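Local coordinates for zinc transport protein ZntB (Vibrio parahaemolyticus RIMD 2210633, PDB 3CK6) that probably imports zinc ions together with protons across the bacterial inner membrane, its cytoplasmic domain assembling into a funnel-shaped homopentamer, at residues H10-F13 / A18-E21; K129-L134 / L138-E143; L151-I156 / E227-E232; N161-N166 / Y171-A176. The protein carries 1 engineered substitution. All coordinates share one frame; numbering follows the deposited sequence.

Contact 1 (10-13 with 18-21) closes a partly buried hairpin at one margin of the mixed sheet and relies on backbone hydrogen bonds and aromatic faces. It touches contact 2 (129-134 with 138-143), a buried contact where the loop into helix 134-161 meets the first turns of that helix. Contact 3 (151-156 with 227-232) uses the same helix farther along, about 27 Å from contact 2 between centres; it too is buried, but its two helices meet through one tyrosine. Contact 4 (161-166 with 171-176), nested in the chain between the segments of contact 3, lies at the surface and combines an edge-to-face aromatic pair with a tyrosine-to-carbonyl hydrogen bond.

Contact 1: H10-F13 / A18-E21; sequences HWDF and ATQE
The beta hairpin of strands 7-12 and 19-20 brings His10-Phe13 beside Ala18-Glu21 in an antiparallel ladder. Asp12 and Thr19 form a hydrogen-bonded pair: Asp12 N gives a bond of 2.8 Å to Thr19 O, and Thr19 N returns one to Asp12 O. Past the non-hydrogen-bonded pair Trp11 and Gln20, Glu21 N donates almost straight (171°) to His10 O, from above the carbonyl plane. The broad, flat indole of Trp11 suits this place: it offers a face to Gln20 and an edge to Ala18. Gln20 CB sits over its six-membered ring, 3.8 Å from the centroid and 10° off the normal, a CH-pi contact, while Ala18 O reaches the ring edge at CZ3. The small methyl of Ala18 fits against a face of Phe13, Ala18 CB to Phe13 CE2 3.7 Å. The hairpin forms one margin of the mixed sheet, strand 19-20 being outermost within the chain, and Leu125 of helix 116-126 packs on Trp11, Phe13 and Ala18. On the sheet face of Asp12 and Thr19 the contacts are more polar. Thr19 OG1 donates to the anti lone pair of Glu21 OE1, 2.7 Å away; that carboxylate lies near the one of Asp12, whose OD1 pairs with Ser14 OG. Glu21 CB covers one face of the His10 imidazole, 3.7 Å from its centroid, and His10 ND1 is hydrogen-bonded to Thr22 O.

Contact 2: K129-L134 / L138-E143; sequences KGPKSL and LNQIIE
The backbone of Leu134 turns into helix 134-161, and its carbonyl O takes the i+4 bond from Leu138 N at 3.0 Å, with an N-H...O angle of 163°. Beside this first turn, the loop carrying Pro131 runs past Gln140, their CA atoms 7.6 Å apart. The amide of Gln140 reaches the proline ring: OE1 lies 3.2 Å from Pro131 CD, the ring carbon bonded to the proline N; the CD hydrogens are probably polarised enough to accept an oxygen beside them. The glutamine chain is extended beyond CG (chi2 -168°), which carries the amide from the helix surface as far as the loop. Ser133 is the N-cap of the helix that follows, its OG taking the hydrogen bond of Ser136 N, a usual role for serine. Pro131, a rigid ring without an N-H to satisfy, is buried against Ile121 and Leu125 as well as Leu137, so this residue lies between helix 116-126 and the start of helix 134-161. The other end of the Gln140 amide is bridged to the loop by a water that accepts from Gln140 NE2 at 3.1 Å and donates to Lys129 O at 2.8 Å. The Leu138 side chain packs on Phe77 and Leu79 of strand 77-83.

Contact 3: L151-I156 / E227-E232; sequences LYLDTI and EFYLGE
Tyr229 of helix 209-246 bridges to Leu153 and Ile156 of helix 134-161, a helix-to-helix contact between two of the long helices in the CorA-type cytoplasmic domain. The nearest CA atoms, those of Ile156 and Tyr229, are 8.3 Å apart, a gap that the Tyr229 ring fills. Apolar packing supplies most of the contact. With CG anti to its own carbonyl carbon (chi1 -69°), Tyr229 sends its ring across to the other helix. The touching atoms of the ring are CD2 and CE2: Tyr229 CD2 lies 4.2 Å from Ile156 CG2, and Tyr229 CE2 lies 4.3 Å from Leu153 CB, the methyl of Ile156 arriving obliquely. Leu153 O also approaches the ring obliquely, 3.7 Å from Tyr229 CE2, in van der Waals contact. Branched aliphatic side chains suit a buried seam, since they fill the space beside the ring and need no hydrogen-bond partner. Farther round, Leu180 of helix 173-199 and Leu160 also pack on the tyrosine, while Ile222 and Ile226 of its own helix lie against Leu153, so that three helices share this apolar layer. Polar contacts are fewer. No direct hydrogen bond joins the segments; a water near the ring plane links them instead, 2.6 Å from Tyr229 OH and donating to Asp154 OD1 at 3.3 Å.

Contact 4: N161-N166 / Y171-A176; sequences NEFDVN and YNHIAA
Phe163 and His173 meet in a T-shaped (edge-to-face) pair, the imidazole edge turned toward the phenyl face, with centroids 5.9 Å apart and planes at 84°. The closest atoms are Phe163 CZ and His173 CB, only 3.3 Å apart, so the ring tip of the phenylalanine lies tight against the base of the histidine side chain. His173 holds its CG between the backbone N and the carbonyl carbon (chi1 51°), a rotamer that sets the imidazole edge toward the Phe163 face. The second direct link is polar: Tyr171 OH donates to Val165 O at 2.6 Å. The hydroxyl lies 29° from the carbonyl plane, while Asp164 O lies at the ring edge, 3.5 Å from Tyr171 CE1. A tyrosine suits this position, for its flat ring spans the turn and its hydroxyl satisfies a loop carbonyl. Outside this shell, Asp164 N is hydrogen-bonded to Thr170 OG1, in the turn between the segments. Phe236 of helix 209-246 stacks on Phe163 and also meets the rings of His173 and Tyr171. The contact lies where helix 134-161 has ended and helix 173-199 begins, against helix 209-246, with His242 of a neighbouring subunit meeting the His173 ring.

Contact 1: H10-F13 / A18-E21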
loop_
_atom_site.group_PDB
_atom_site.type_symbol
_atom_site.label_atom_id
_atom_site.label_comp_id
_atom_site.label_asym_id
_atom_site.label_seq_id
_atom_site.Cartn_x
_atom_site.Cartn_y
_atom_site.Cartn_z
ATOM N N HIS E 10 -1.641 -38.923 -21.082
ATOM C CA HIS E 10 -3.010 -38.578 -21.406
ATOM C C HIS E 10 -3.912 -39.429 -20.521
ATOM O O HIS E 10 -3.795 -40.659 -20.505
ATOM C CB HIS E 10 -3.242 -38.819 -22.907
ATOM C CG HIS E 10 -4.666 -38.676 -23.376
ATOM N ND1 HIS E 10 -5.088 -39.200 -24.579
ATOM C CD2 HIS E 10 -5.756 -38.086 -22.821
ATOM C CE1 HIS E 10 -6.370 -38.923 -24.758
ATOM N NE2 HIS E 10 -6.802 -38.256 -23.701
ATOM N N TRP E 11 -4.792 -38.758 -19.775
ATOM C CA TRP E 11 -5.732 -39.420 -18.875
ATOM C C TRP E 11 -7.147 -38.961 -19.179
ATOM O O TRP E 11 -7.374 -37.801 -19.526
ATOM C CB TRP E 11 -5.399 -39.136 -17.402
ATOM C CG TRP E 11 -4.206 -39.899 -16.914
ATOM C CD1 TRP E 11 -2.914 -39.498 -16.976
ATOM C CD2 TRP E 11 -4.195 -41.215 -16.330
ATOM N NE1 TRP E 11 -2.085 -40.469 -16.444
ATOM C CE2 TRP E 11 -2.846 -41.539 -16.056
ATOM C CE3 TRP E 11 -5.194 -42.147 -16.007
ATOM C CZ2 TRP E 11 -2.468 -42.757 -15.467
ATOM C CZ3 TRP E 11 -4.823 -43.358 -15.431
ATOM C CH2 TRP E 11 -3.468 -43.648 -15.159
ATOM N N ASP E 12 -8.087 -39.881 -19.027
ATOM C CA ASP E 12 -9.497 -39.603 -19.225
ATOM C C ASP E 12 -10.223 -39.632 -17.875
ATOM O O ASP E 12 -10.261 -40.675 -17.199
ATOM C CB ASP E 12 -10.087 -40.625 -20.208
ATOM C CG ASP E 12 -11.553 -40.363 -20.527
ATOM O OD1 ASP E 12 -12.142 -39.388 -20.006
ATOM O OD2 ASP E 12 -12.123 -41.151 -21.297
ATOM N N PHE E 13 -10.785 -38.480 -17.497
ATOM C CA PHE E 13 -11.559 -38.311 -16.252
ATOM C C PHE E 13 -13.066 -38.244 -16.478
ATOM O O PHE E 13 -13.797 -37.697 -15.632
ATOM C CB PHE E 13 -11.139 -37.033 -15.540
ATOM C CG PHE E 13 -9.724 -37.069 -15.015
ATOM C CD1 PHE E 13 -8.652 -36.735 -15.846
ATOM C CD2 PHE E 13 -9.465 -37.455 -13.704
ATOM C CE1 PHE E 13 -7.349 -36.771 -15.380
ATOM C CE2 PHE E 13 -8.141 -37.475 -13.225
ATOM C CZ PHE E 13 -7.106 -37.148 -14.060
ATOM N N ALA E 18 -10.068 -42.624 -13.364
ATOM C CA ALA E 18 -9.369 -42.128 -14.558
ATOM C C ALA E 18 -8.694 -43.267 -15.313
ATOM O O ALA E 18 -8.210 -44.213 -14.697
ATOM C CB ALA E 18 -8.335 -41.056 -14.180
ATOM N N THR E 19 -8.675 -43.189 -16.642
ATOM C CA THR E 19 -7.989 -44.214 -17.435
ATOM C C THR E 19 -6.945 -43.600 -18.359
ATOM O O THR E 19 -7.167 -42.528 -18.937
ATOM C CB THR E 19 -8.966 -45.053 -18.281
ATOM O OG1 THR E 19 -9.706 -44.190 -19.149
ATOM C CG2 THR E 19 -9.930 -45.858 -17.386
ATOM N N GLN E 20 -5.820 -44.301 -18.497
ATOM C CA GLN E 20 -4.691 -43.826 -19.287
ATOM C C GLN E 20 -5.017 -44.069 -20.744
ATOM O O GLN E 20 -5.517 -45.145 -21.118
ATOM C CB GLN E 20 -3.403 -44.561 -18.905
ATOM C CG GLN E 20 -2.118 -43.895 -19.444
ATOM C CD GLN E 20 -0.887 -44.314 -18.676
ATOM O OE1 GLN E 20 -0.954 -45.177 -17.803
ATOM N NE2 GLN E 20 0.258 -43.706 -18.999
ATOM N N GLU E 21 -4.792 -43.049 -21.559
ATOM C CA GLU E 21 -5.189 -43.125 -22.957
ATOM C C GLU E 21 -3.987 -42.845 -23.854
ATOM O O GLU E 21 -2.889 -42.548 -23.360
ATOM C CB GLU E 21 -6.362 -42.182 -23.249
ATOM C CG GLU E 21 -7.597 -42.420 -22.354
ATOM C CD GLU E 21 -8.336 -43.717 -22.693
ATOM O OE1 GLU E 21 -8.989 -44.316 -21.793
ATOM O OE2 GLU E 21 -8.266 -44.145 -23.869
HETATM O O HOH W 1 -0.838 -41.736 -21.555
HETATM O O HOH W 2 -12.815 -43.598 -19.087
#

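Contact 2: K129-L134 / L138-E143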
loop_
_atom_site.group_PDB
_atom_site.type_symbol
_atom_site.label_atom_id
_atom_site.label_comp_id
_atom_site.label_asym_id
_atom_site.label_seq_id
_atom_site.Cartn_x
_atom_site.Cartn_y
_atom_site.Cartn_z
ATOM N N LYS E 129 -5.421 -44.507 -7.760
ATOM C CA LYS E 129 -5.703 -43.785 -6.523
ATOM C C LYS E 129 -5.572 -42.271 -6.718
ATOM O O LYS E 129 -5.385 -41.515 -5.759
ATOM C CB LYS E 129 -4.755 -44.261 -5.412
ATOM C CG LYS E 129 -4.896 -45.727 -5.029
ATOM C CD LYS E 129 -3.562 -46.325 -4.559
ATOM C CE LYS E 129 -2.925 -45.574 -3.369
ATOM N NZ LYS E 129 -2.151 -44.354 -3.783
ATOM N N GLY E 130 -5.666 -41.827 -7.963
ATOM C CA GLY E 130 -5.477 -40.411 -8.273
ATOM C C GLY E 130 -6.757 -39.593 -8.139
ATOM O O GLY E 130 -7.792 -40.110 -7.688
ATOM N N PRO E 131 -6.701 -38.302 -8.523
ATOM C CA PRO E 131 -7.896 -37.439 -8.577
ATOM C C PRO E 131 -9.051 -38.047 -9.380
ATOM O O PRO E 131 -8.833 -38.743 -10.377
ATOM C CB PRO E 131 -7.384 -36.165 -9.275
ATOM C CG PRO E 131 -5.988 -36.511 -9.804
ATOM C CD PRO E 131 -5.476 -37.567 -8.893
ATOM N N LYS E 132 -10.270 -37.736 -8.974
ATOM C CA LYS E 132 -11.445 -38.327 -9.604
ATOM C C LYS E 132 -12.125 -37.405 -10.625
ATOM O O LYS E 132 -13.174 -37.757 -11.168
ATOM C CB LYS E 132 -12.445 -38.798 -8.534
ATOM C CG LYS E 132 -11.871 -39.818 -7.562
ATOM C CD LYS E 132 -12.945 -40.822 -7.148
ATOM C CE LYS E 132 -12.896 -41.121 -5.659
ATOM N NZ LYS E 132 -11.529 -41.088 -5.057
ATOM N N SER E 133 -11.524 -36.245 -10.896
ATOM C CA SER E 133 -12.113 -35.237 -11.780
ATOM C C SER E 133 -11.048 -34.221 -12.162
ATOM O O SER E 133 -10.001 -34.147 -11.507
ATOM C CB SER E 133 -13.265 -34.507 -11.079
ATOM O OG SER E 133 -12.755 -33.618 -10.092
ATOM N N LEU E 134 -11.299 -33.435 -13.212
ATOM C CA LEU E 134 -10.354 -32.373 -13.577
ATOM C C LEU E 134 -10.303 -31.300 -12.489
ATOM O O LEU E 134 -9.248 -30.727 -12.257
ATOM C CB LEU E 134 -10.687 -31.734 -14.940
ATOM C CG LEU E 134 -10.554 -32.549 -16.229
ATOM C CD1 LEU E 134 -10.821 -31.661 -17.448
ATOM C CD2 LEU E 134 -9.192 -33.203 -16.365
ATOM N N LEU E 138 -6.641 -30.333 -10.800
ATOM C CA LEU E 138 -6.009 -29.008 -10.791
ATOM C C LEU E 138 -5.713 -28.569 -9.353
ATOM O O LEU E 138 -4.673 -27.988 -9.070
ATOM C CB LEU E 138 -6.918 -28.003 -11.491
ATOM C CG LEU E 138 -6.465 -26.544 -11.501
ATOM C CD1 LEU E 138 -5.080 -26.428 -12.117
ATOM C CD2 LEU E 138 -7.473 -25.662 -12.238
ATOM N N ASN E 139 -6.646 -28.872 -8.448
ATOM C CA ASN E 139 -6.452 -28.655 -7.008
ATOM C C ASN E 139 -5.209 -29.368 -6.499
ATOM O O ASN E 139 -4.400 -28.785 -5.770
ATOM C CB ASN E 139 -7.720 -29.128 -6.269
ATOM C CG ASN E 139 -7.832 -28.586 -4.830
ATOM O OD1 ASN E 139 -8.914 -28.663 -4.246
ATOM N ND2 ASN E 139 -6.724 -28.076 -4.246
ATOM N N GLN E 140 -5.026 -30.622 -6.905
ATOM C CA GLN E 140 -3.840 -31.392 -6.496
ATOM C C GLN E 140 -2.542 -30.852 -7.090
ATOM O O GLN E 140 -1.507 -30.889 -6.434
ATOM C CB GLN E 140 -3.994 -32.865 -6.848
ATOM C CG GLN E 140 -5.006 -33.610 -5.971
ATOM C CD GLN E 140 -4.929 -35.120 -6.136
ATOM O OE1 GLN E 140 -3.987 -35.651 -6.740
ATOM N NE2 GLN E 140 -5.934 -35.824 -5.612
ATOM N N ILE E 141 -2.586 -30.352 -8.318
ATOM C CA ILE E 141 -1.400 -29.708 -8.909
ATOM C C ILE E 141 -0.981 -28.484 -8.075
ATOM O O ILE E 141 0.192 -28.352 -7.681
ATOM C CB ILE E 141 -1.624 -29.309 -10.399
ATOM C CG1 ILE E 141 -1.839 -30.565 -11.265
ATOM C CG2 ILE E 141 -0.415 -28.464 -10.937
ATOM C CD1 ILE E 141 -2.395 -30.272 -12.685
ATOM N N ILE E 142 -1.948 -27.609 -7.791
ATOM C CA ILE E 142 -1.711 -26.395 -7.008
ATOM C C ILE E 142 -1.163 -26.762 -5.616
ATOM O O ILE E 142 -0.097 -26.279 -5.212
ATOM C CB ILE E 142 -2.998 -25.499 -6.954
ATOM C CG1 ILE E 142 -3.307 -24.920 -8.337
ATOM C CG2 ILE E 142 -2.849 -24.376 -5.945
ATOM C CD1 ILE E 142 -4.734 -24.432 -8.497
ATOM N N GLU E 143 -1.863 -27.641 -4.891
ATOM C CA GLU E 143 -1.401 -28.048 -3.567
ATOM C C GLU E 143 -0.086 -28.845 -3.600
ATOM O O GLU E 143 0.727 -28.741 -2.673
ATOM C CB GLU E 143 -2.471 -28.832 -2.802
ATOM C CG GLU E 143 -3.662 -27.983 -2.362
ATOM C CD GLU E 143 -3.416 -27.201 -1.053
ATOM O OE1 GLU E 143 -2.329 -26.587 -0.888
ATOM O OE2 GLU E 143 -4.337 -27.182 -0.187
HETATM O O HOH W 3 -6.060 -38.884 -5.032
#

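Contact 3: L151-I156 / E227-E232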
loop_
_atom_site.group_PDB
_atom_site.type_symbol
_atom_site.label_atom_id
_atom_site.label_comp_id
_atom_site.label_asym_id
_atom_site.label_seq_id
_atom_site.Cartn_x
_atom_site.Cartn_y
_atom_site.Cartn_z
ATOM N N LEU E 151 8.568 -27.885 1.539
ATOM C CA LEU E 151 9.684 -28.790 1.836
ATOM C C LEU E 151 11.015 -28.094 1.618
ATOM O O LEU E 151 11.922 -28.234 2.439
ATOM C CB LEU E 151 9.630 -30.096 1.014
ATOM C CG LEU E 151 8.764 -31.244 1.559
ATOM C CD1 LEU E 151 8.371 -32.234 0.458
ATOM C CD2 LEU E 151 9.429 -31.988 2.751
ATOM N N TYR E 152 11.127 -27.339 0.523
ATOM C CA TYR E 152 12.339 -26.564 0.270
ATOM C C TYR E 152 12.561 -25.486 1.335
ATOM O O TYR E 152 13.676 -25.319 1.836
ATOM C CB TYR E 152 12.338 -25.958 -1.136
ATOM C CG TYR E 152 13.531 -25.078 -1.431
ATOM C CD1 TYR E 152 14.817 -25.613 -1.525
ATOM C CD2 TYR E 152 13.373 -23.707 -1.625
ATOM C CE1 TYR E 152 15.908 -24.790 -1.793
ATOM C CE2 TYR E 152 14.458 -22.886 -1.903
ATOM C CZ TYR E 152 15.711 -23.428 -1.984
ATOM O OH TYR E 152 16.781 -22.598 -2.257
ATOM N N LEU E 153 11.501 -24.761 1.676
ATOM C CA LEU E 153 11.593 -23.733 2.710
ATOM C C LEU E 153 12.104 -24.282 4.038
ATOM O O LEU E 153 12.816 -23.581 4.747
ATOM C CB LEU E 153 10.273 -22.979 2.897
ATOM C CG LEU E 153 9.991 -21.932 1.814
ATOM C CD1 LEU E 153 8.591 -21.324 1.972
ATOM C CD2 LEU E 153 11.098 -20.846 1.759
ATOM N N ASP E 154 11.764 -25.536 4.342
ATOM C CA ASP E 154 12.281 -26.247 5.513
ATOM C C ASP E 154 13.803 -26.338 5.500
ATOM O O ASP E 154 14.411 -26.250 6.546
ATOM C CB ASP E 154 11.713 -27.667 5.613
ATOM C CG ASP E 154 10.272 -27.704 6.097
ATOM O OD1 ASP E 154 9.802 -26.702 6.689
ATOM O OD2 ASP E 154 9.611 -28.751 5.882
ATOM N N THR E 155 14.398 -26.532 4.319
ATOM C CA THR E 155 15.854 -26.621 4.187
ATOM C C THR E 155 16.473 -25.259 4.460
ATOM O O THR E 155 17.583 -25.164 4.972
ATOM C CB THR E 155 16.305 -27.124 2.788
ATOM O OG1 THR E 155 16.088 -26.108 1.799
ATOM C CG2 THR E 155 15.573 -28.387 2.394
ATOM N N ILE E 156 15.751 -24.201 4.097
ATOM C CA ILE E 156 16.225 -22.838 4.361
ATOM C C ILE E 156 16.127 -22.544 5.858
ATOM O O ILE E 156 17.065 -22.003 6.467
ATOM C CB ILE E 156 15.490 -21.780 3.493
ATOM C CG1 ILE E 156 15.921 -21.941 2.022
ATOM C CG2 ILE E 156 15.785 -20.353 4.003
ATOM C CD1 ILE E 156 15.047 -21.216 1.005
ATOM N N GLU E 227 8.803 -13.890 4.030
ATOM C CA GLU E 227 9.069 -12.556 4.588
ATOM C C GLU E 227 9.672 -12.637 5.962
ATOM O O GLU E 227 10.555 -11.849 6.310
ATOM C CB GLU E 227 7.819 -11.668 4.620
ATOM C CG GLU E 227 7.304 -11.309 3.260
ATOM C CD GLU E 227 8.298 -10.481 2.455
ATOM O OE1 GLU E 227 8.510 -10.820 1.277
ATOM O OE2 GLU E 227 8.867 -9.512 3.006
ATOM N N PHE E 228 9.224 -13.614 6.739
ATOM C CA PHE E 228 9.780 -13.834 8.053
ATOM C C PHE E 228 11.240 -14.279 7.954
ATOM O O PHE E 228 12.101 -13.752 8.671
ATOM C CB PHE E 228 8.970 -14.861 8.844
ATOM C CG PHE E 228 9.631 -15.285 10.114
ATOM C CD1 PHE E 228 9.866 -14.361 11.139
ATOM C CD2 PHE E 228 10.021 -16.607 10.290
ATOM C CE1 PHE E 228 10.487 -14.752 12.333
ATOM C CE2 PHE E 228 10.638 -17.012 11.460
ATOM C CZ PHE E 228 10.889 -16.079 12.492
ATOM N N TYR E 229 11.519 -15.246 7.076
ATOM C CA TYR E 229 12.921 -15.718 6.921
ATOM C C TYR E 229 13.832 -14.600 6.429
ATOM O O TYR E 229 14.976 -14.501 6.861
ATOM C CB TYR E 229 13.017 -16.921 5.985
ATOM C CG TYR E 229 12.407 -18.200 6.534
ATOM C CD1 TYR E 229 12.193 -18.381 7.909
ATOM C CD2 TYR E 229 12.068 -19.232 5.678
ATOM C CE1 TYR E 229 11.645 -19.567 8.406
ATOM C CE2 TYR E 229 11.513 -20.419 6.158
ATOM C CZ TYR E 229 11.300 -20.580 7.511
ATOM O OH TYR E 229 10.744 -21.761 7.955
ATOM N N LEU E 230 13.326 -13.770 5.522
ATOM C CA LEU E 230 14.085 -12.608 5.040
ATOM C C LEU E 230 14.355 -11.648 6.195
ATOM O O LEU E 230 15.415 -11.041 6.254
ATOM C CB LEU E 230 13.358 -11.903 3.918
ATOM C CG LEU E 230 13.431 -12.486 2.511
ATOM C CD1 LEU E 230 12.370 -11.791 1.684
ATOM C CD2 LEU E 230 14.822 -12.240 1.948
ATOM N N GLY E 231 13.402 -11.539 7.127
ATOM C CA GLY E 231 13.579 -10.730 8.336
ATOM C C GLY E 231 14.629 -11.297 9.277
ATOM O O GLY E 231 15.402 -10.553 9.867
ATOM N N GLU E 232 14.660 -12.622 9.407
ATOM C CA GLU E 232 15.718 -13.303 10.156
ATOM C C GLU E 232 17.118 -13.163 9.529
ATOM O O GLU E 232 18.105 -13.134 10.254
ATOM C CB GLU E 232 15.402 -14.777 10.290
ATOM C CG GLU E 232 14.283 -15.067 11.261
ATOM C CD GLU E 232 14.239 -16.528 11.618
ATOM O OE1 GLU E 232 14.703 -16.872 12.719
ATOM O OE2 GLU E 232 13.757 -17.334 10.783
HETATM O O HOH W 4 9.604 -23.440 6.284
#

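Contact 4: N161-N166 / Y171-A176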
loop_
_atom_site.group_PDB
_atom_site.type_symbol
_atom_site.label_atom_id
_atom_site.label_comp_id
_atom_site.label_asym_id
_atom_site.label_seq_id
_atom_site.Cartn_x
_atom_site.Cartn_y
_atom_site.Cartn_z
ATOM N N ASN E 161 18.180 -21.568 11.428
ATOM C CA ASN E 161 18.244 -22.002 12.827
ATOM C C ASN E 161 19.671 -22.279 13.299
ATOM O O ASN E 161 19.948 -22.242 14.502
ATOM C CB ASN E 161 17.370 -23.239 13.073
ATOM C CG ASN E 161 15.865 -22.945 12.987
ATOM O OD1 ASN E 161 15.426 -21.788 12.936
ATOM N ND2 ASN E 161 15.068 -24.010 12.987
ATOM N N GLU E 162 20.568 -22.541 12.352
ATOM C CA GLU E 162 21.959 -22.859 12.666
ATOM C C GLU E 162 22.898 -21.641 12.640
ATOM O O GLU E 162 24.094 -21.778 12.933
ATOM C CB GLU E 162 22.472 -23.998 11.773
ATOM C CG GLU E 162 21.789 -25.340 12.082
ATOM C CD GLU E 162 22.232 -26.490 11.184
ATOM O OE1 GLU E 162 22.313 -27.632 11.695
ATOM O OE2 GLU E 162 22.481 -26.264 9.975
ATOM N N PHE E 163 22.357 -20.459 12.311
ATOM C CA PHE E 163 23.129 -19.207 12.396
ATOM C C PHE E 163 23.632 -19.025 13.813
ATOM O O PHE E 163 22.848 -19.024 14.766
ATOM C CB PHE E 163 22.303 -17.965 12.029
ATOM C CG PHE E 163 21.982 -17.833 10.563
ATOM C CD1 PHE E 163 22.752 -18.477 9.592
ATOM C CD2 PHE E 163 20.910 -17.030 10.151
ATOM C CE1 PHE E 163 22.446 -18.345 8.231
ATOM C CE2 PHE E 163 20.594 -16.892 8.795
ATOM C CZ PHE E 163 21.363 -17.555 7.837
ATOM N N ASP E 164 24.945 -18.873 13.939
ATOM C CA ASP E 164 25.571 -18.601 15.219
ATOM C C ASP E 164 26.661 -17.561 14.981
ATOM O O ASP E 164 27.625 -17.812 14.256
ATOM C CB ASP E 164 26.130 -19.889 15.822
ATOM C CG ASP E 164 26.811 -19.658 17.156
ATOM O OD1 ASP E 164 26.098 -19.473 18.174
ATOM O OD2 ASP E 164 28.056 -19.670 17.176
ATOM N N VAL E 165 26.467 -16.389 15.578
ATOM C CA VAL E 165 27.304 -15.214 15.330
ATOM C C VAL E 165 28.790 -15.426 15.719
ATOM O O VAL E 165 29.688 -14.774 15.173
ATOM C CB VAL E 165 26.680 -13.942 15.995
ATOM C CG1 VAL E 165 26.688 -14.040 17.529
ATOM C CG2 VAL E 165 27.369 -12.669 15.516
ATOM N N ASN E 166 29.036 -16.365 16.626
ATOM C CA ASN E 166 30.397 -16.650 17.089
ATOM C C ASN E 166 31.085 -17.782 16.324
ATOM O O ASN E 166 32.215 -18.172 16.640
ATOM C CB ASN E 166 30.383 -16.926 18.590
ATOM C CG ASN E 166 30.045 -15.690 19.395
ATOM O OD1 ASN E 166 30.882 -14.799 19.561
ATOM N ND2 ASN E 166 28.812 -15.620 19.889
ATOM N N TYR E 171 27.894 -18.943 8.625
ATOM C CA TYR E 171 27.505 -17.703 7.952
ATOM C C TYR E 171 27.011 -17.953 6.522
ATOM O O TYR E 171 27.582 -17.424 5.566
ATOM C CB TYR E 171 28.692 -16.728 7.913
ATOM C CG TYR E 171 29.064 -16.032 9.216
ATOM C CD1 TYR E 171 28.623 -16.500 10.458
ATOM C CD2 TYR E 171 29.899 -14.914 9.197
ATOM C CE1 TYR E 171 28.991 -15.848 11.652
ATOM C CE2 TYR E 171 30.270 -14.263 10.366
ATOM C CZ TYR E 171 29.817 -14.732 11.591
ATOM O OH TYR E 171 30.198 -14.073 12.740
ATOM N N ASN E 172 25.945 -18.739 6.376
ATOM C CA ASN E 172 25.407 -19.063 5.050
ATOM C C ASN E 172 24.204 -18.196 4.676
ATOM O O ASN E 172 23.376 -18.586 3.848
ATOM C CB ASN E 172 25.035 -20.546 4.969
ATOM C CG ASN E 172 26.177 -21.455 5.357
ATOM O OD1 ASN E 172 27.262 -21.407 4.771
ATOM N ND2 ASN E 172 25.943 -22.287 6.362
ATOM N N HIS E 173 24.132 -17.016 5.288
ATOM C CA HIS E 173 22.976 -16.131 5.161
ATOM C C HIS E 173 22.902 -15.414 3.821
ATOM O O HIS E 173 21.815 -15.013 3.391
ATOM C CB HIS E 173 22.955 -15.113 6.304
ATOM C CG HIS E 173 24.250 -14.389 6.491
ATOM N ND1 HIS E 173 24.512 -13.171 5.900
ATOM C CD2 HIS E 173 25.359 -14.710 7.198
ATOM C CE1 HIS E 173 25.724 -12.770 6.240
ATOM N NE2 HIS E 173 26.258 -13.687 7.024
ATOM N N ILE E 174 24.046 -15.249 3.163
ATOM C CA ILE E 174 24.059 -14.646 1.838
ATOM C C ILE E 174 23.397 -15.631 0.874
ATOM O O ILE E 174 22.553 -15.233 0.072
ATOM C CB ILE E 174 25.479 -14.264 1.346
ATOM C CG1 ILE E 174 26.100 -13.123 2.192
ATOM C CG2 ILE E 174 25.465 -13.924 -0.153
ATOM C CD1 ILE E 174 25.378 -11.751 2.127
ATOM N N ALA E 175 23.770 -16.910 0.983
ATOM C CA ALA E 175 23.195 -17.975 0.153
ATOM C C ALA E 175 21.693 -18.100 0.390
ATOM O O ALA E 175 20.926 -18.242 -0.563
ATOM C CB ALA E 175 23.878 -19.298 0.422
ATOM N N ALA E 176 21.284 -18.041 1.657
ATOM C CA ALA E 176 19.874 -18.186 2.024
ATOM C C ALA E 176 19.012 -17.054 1.469
ATOM O O ALA E 176 17.939 -17.295 0.929
ATOM C CB ALA E 176 19.726 -18.279 3.529
#